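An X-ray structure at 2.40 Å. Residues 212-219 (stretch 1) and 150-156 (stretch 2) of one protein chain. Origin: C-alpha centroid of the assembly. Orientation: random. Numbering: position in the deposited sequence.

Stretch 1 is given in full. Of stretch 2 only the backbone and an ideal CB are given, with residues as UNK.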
# COMPACT_ATOMS: atom_id res chain seq x y z
N ALA A 212 -11.45 18.83 9.21
CA ALA A 212 -11.98 18.64 10.54
C ALA A 212 -11.40 19.66 11.51
O ALA A 212 -12.14 20.27 12.29
CB ALA A 212 -11.70 17.23 11.03
N ALA A 213 -10.09 19.86 11.46
CA ALA A 213 -9.45 20.82 12.35
C ALA A 213 -9.97 22.22 12.07
O ALA A 213 -10.24 22.99 12.99
CB ALA A 213 -7.95 20.78 12.16
N LEU A 214 -10.13 22.54 10.80
CA LEU A 214 -10.62 23.85 10.41
C LEU A 214 -11.99 24.13 11.03
O LEU A 214 -12.23 25.21 11.56
CB LEU A 214 -10.72 23.94 8.89
CG LEU A 214 -11.15 25.29 8.32
CD1 LEU A 214 -10.01 26.28 8.44
CD2 LEU A 214 -11.55 25.13 6.86
N LEU A 215 -12.87 23.15 10.94
CA LEU A 215 -14.22 23.30 11.47
C LEU A 215 -14.25 23.33 12.99
O LEU A 215 -15.06 24.04 13.59
CB LEU A 215 -15.11 22.19 10.92
CG LEU A 215 -15.33 22.34 9.41
CD1 LEU A 215 -15.80 21.03 8.79
CD2 LEU A 215 -16.35 23.44 9.17
N LYS A 216 -13.37 22.55 13.62
CA LYS A 216 -13.30 22.53 15.07
C LYS A 216 -12.98 23.90 15.61
O LYS A 216 -13.66 24.41 16.50
CB LYS A 216 -12.22 21.57 15.55
CG LYS A 216 -12.67 20.15 15.66
CD LYS A 216 -11.61 19.34 16.38
CE LYS A 216 -12.08 17.93 16.61
NZ LYS A 216 -11.15 17.25 17.55
N GLN A 217 -11.93 24.51 15.06
CA GLN A 217 -11.49 25.81 15.51
C GLN A 217 -12.22 27.01 14.92
O GLN A 217 -12.06 28.12 15.40
CB GLN A 217 -9.99 25.94 15.28
CG GLN A 217 -9.22 24.81 15.94
CD GLN A 217 -7.73 25.05 15.98
OE1 GLN A 217 -7.26 26.08 16.46
NE2 GLN A 217 -6.96 24.08 15.48
N ASN A 218 -13.03 26.78 13.89
CA ASN A 218 -13.77 27.87 13.25
C ASN A 218 -15.17 27.38 12.86
O ASN A 218 -15.53 27.38 11.68
CB ASN A 218 -13.02 28.33 12.00
CG ASN A 218 -11.54 28.55 12.28
OD1 ASN A 218 -11.15 29.54 12.89
ND2 ASN A 218 -10.70 27.63 11.82
N PRO A 219 -15.98 26.99 13.86
CA PRO A 219 -17.35 26.48 13.67
C PRO A 219 -18.21 27.34 12.76
O PRO A 219 -19.08 26.84 12.05
CB PRO A 219 -17.90 26.43 15.09
CG PRO A 219 -16.68 26.24 15.93
CD PRO A 219 -15.70 27.17 15.29
N UNK A 150 -2.65 26.49 10.60
CA UNK A 150 -1.65 25.80 11.41
C UNK A 150 -2.45 24.80 12.22
O UNK A 150 -2.93 25.11 13.32
CB UNK A 150 -0.84 26.75 12.29
N UNK A 151 -2.60 23.59 11.69
CA UNK A 151 -3.38 22.58 12.36
C UNK A 151 -4.78 23.17 12.55
O UNK A 151 -5.40 23.02 13.60
CB UNK A 151 -2.74 22.16 13.69
N UNK A 152 -5.24 23.87 11.52
CA UNK A 152 -6.57 24.47 11.54
C UNK A 152 -6.73 25.74 12.34
O UNK A 152 -7.80 26.34 12.35
CB UNK A 152 -7.57 23.44 12.08
N UNK A 153 -5.68 26.18 13.02
CA UNK A 153 -5.79 27.40 13.81
C UNK A 153 -4.92 28.51 13.27
O UNK A 153 -4.29 28.37 12.22
CB UNK A 153 -5.42 27.12 15.27
N UNK A 154 -4.90 29.64 13.99
CA UNK A 154 -4.08 30.79 13.61
C UNK A 154 -4.26 31.15 12.14
O UNK A 154 -3.30 31.44 11.43
CB UNK A 154 -2.60 30.50 13.90
N UNK A 155 -5.51 31.16 11.69
CA UNK A 155 -5.83 31.46 10.30
C UNK A 155 -5.36 32.79 9.76
O UNK A 155 -5.57 33.84 10.37
CB UNK A 155 -7.35 31.39 10.12
N UNK A 156 -4.72 32.74 8.60
CA UNK A 156 -4.27 33.94 7.91
C UNK A 156 -5.02 33.94 6.57
O UNK A 156 -5.00 32.95 5.84
CB UNK A 156 -2.75 33.97 7.73

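Position 150 opens a tight turn. Its CA-to-CB bond runs sideways to the helix of stretch 1, and nothing of that stretch lies within 5.5 Å of the ideal CB, so stretch 1 sets no preference. The residue is Asn-150. Its backbone closes the type I' turn: Asn-150 N to O of position 153, and N of position 153 to Asn-150 O, are both hydrogen bonds of 3.0 Å.

Position 151 has phi/psi of 58/41, a left-handed conformation that glycine, asparagine and aspartate adopt most readily. The ideal CB points sideways and lies 5.0 Å from Gln-217 NE2, so a small side chain causes no conflict. The residue is Ala-151. Its carbonyl does more than its methyl here: Ala-151 O lies 3.7 Å from Ala-213 CB. Ala-151 O is also 2.7 Å from Gln-217 NE2, but the angle is too poor for a hydrogen bond.

Position 152 faces the helix directly. Phi is 77, which by itself favours glycine. An ideal CB would sit 2.7 Å from Ala-213 CB, a clash, and 3.0 Å from Leu-214 N, which is tight. Only glycine fits without a shift of the backbone. The residue is Gly-152, and its CA comes within 4.3 Å of Leu-214 CA. Its carbonyl accepts a hydrogen bond from the side chain just past the helix, Asn-218 ND2 to Gly-152 O, 3.2 Å. The same amide nitrogen also donates to the helix, Asn-218 ND2 to Leu-214 O, 2.9 Å, and so ties the turn to the helix end.

Position 153 has phi/psi of -114/-176, which most residues can adopt. The neighbour asks for glycine: the ideal CB would lie 2.4 Å from Gln-217 OE1, a clash with that side chain as placed. The residue is Gly-153. Without a CB, its CA can approach Gln-217 OE1 to 3.3 Å.

Position 154 points away from stretch 1, and its ideal CB meets nothing there. Phi/psi of 49/44 again suits glycine or asparagine. The residue is Gln-154, which makes no contact with stretch 1.

Position 155 points back toward the helix. Its ideal CB is 5.1 Å from Asn-218 OD1, which leaves room for a longer side chain. Leu-214 offers an apolar surface, so leucine, isoleucine or methionine would suit; a polar group might instead address Asn-218. The residue is Leu-155. Its CD2 packs 4.0 Å from Leu-214 CD1, and its CD1 lies 3.5 Å from Asn-218 ND2.

Position 156 is out of reach, and stretch 1 does not constrain it. The residue is Leu-156.

Stretch 2 150-156: NAGGQLL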
# COMPACT_ATOMS: atom_id res chain seq x y z
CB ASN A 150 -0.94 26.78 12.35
CG ASN A 150 0.27 26.17 13.02
OD1 ASN A 150 0.88 26.78 13.91
ND2 ASN A 150 0.64 24.97 12.60
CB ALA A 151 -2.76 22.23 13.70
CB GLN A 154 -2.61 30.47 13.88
CG GLN A 154 -2.28 30.26 15.35
CD GLN A 154 -0.96 29.54 15.55
OE1 GLN A 154 0.03 29.83 14.87
NE2 GLN A 154 -0.94 28.61 16.50
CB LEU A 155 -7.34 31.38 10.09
CG LEU A 155 -8.01 30.01 10.17
CD1 LEU A 155 -9.44 30.13 9.67
CD2 LEU A 155 -7.24 29.01 9.32
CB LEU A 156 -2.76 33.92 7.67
CG LEU A 156 -1.81 34.17 8.84
CD1 LEU A 156 -0.37 34.13 8.34
CD2 LEU A 156 -2.10 35.54 9.48
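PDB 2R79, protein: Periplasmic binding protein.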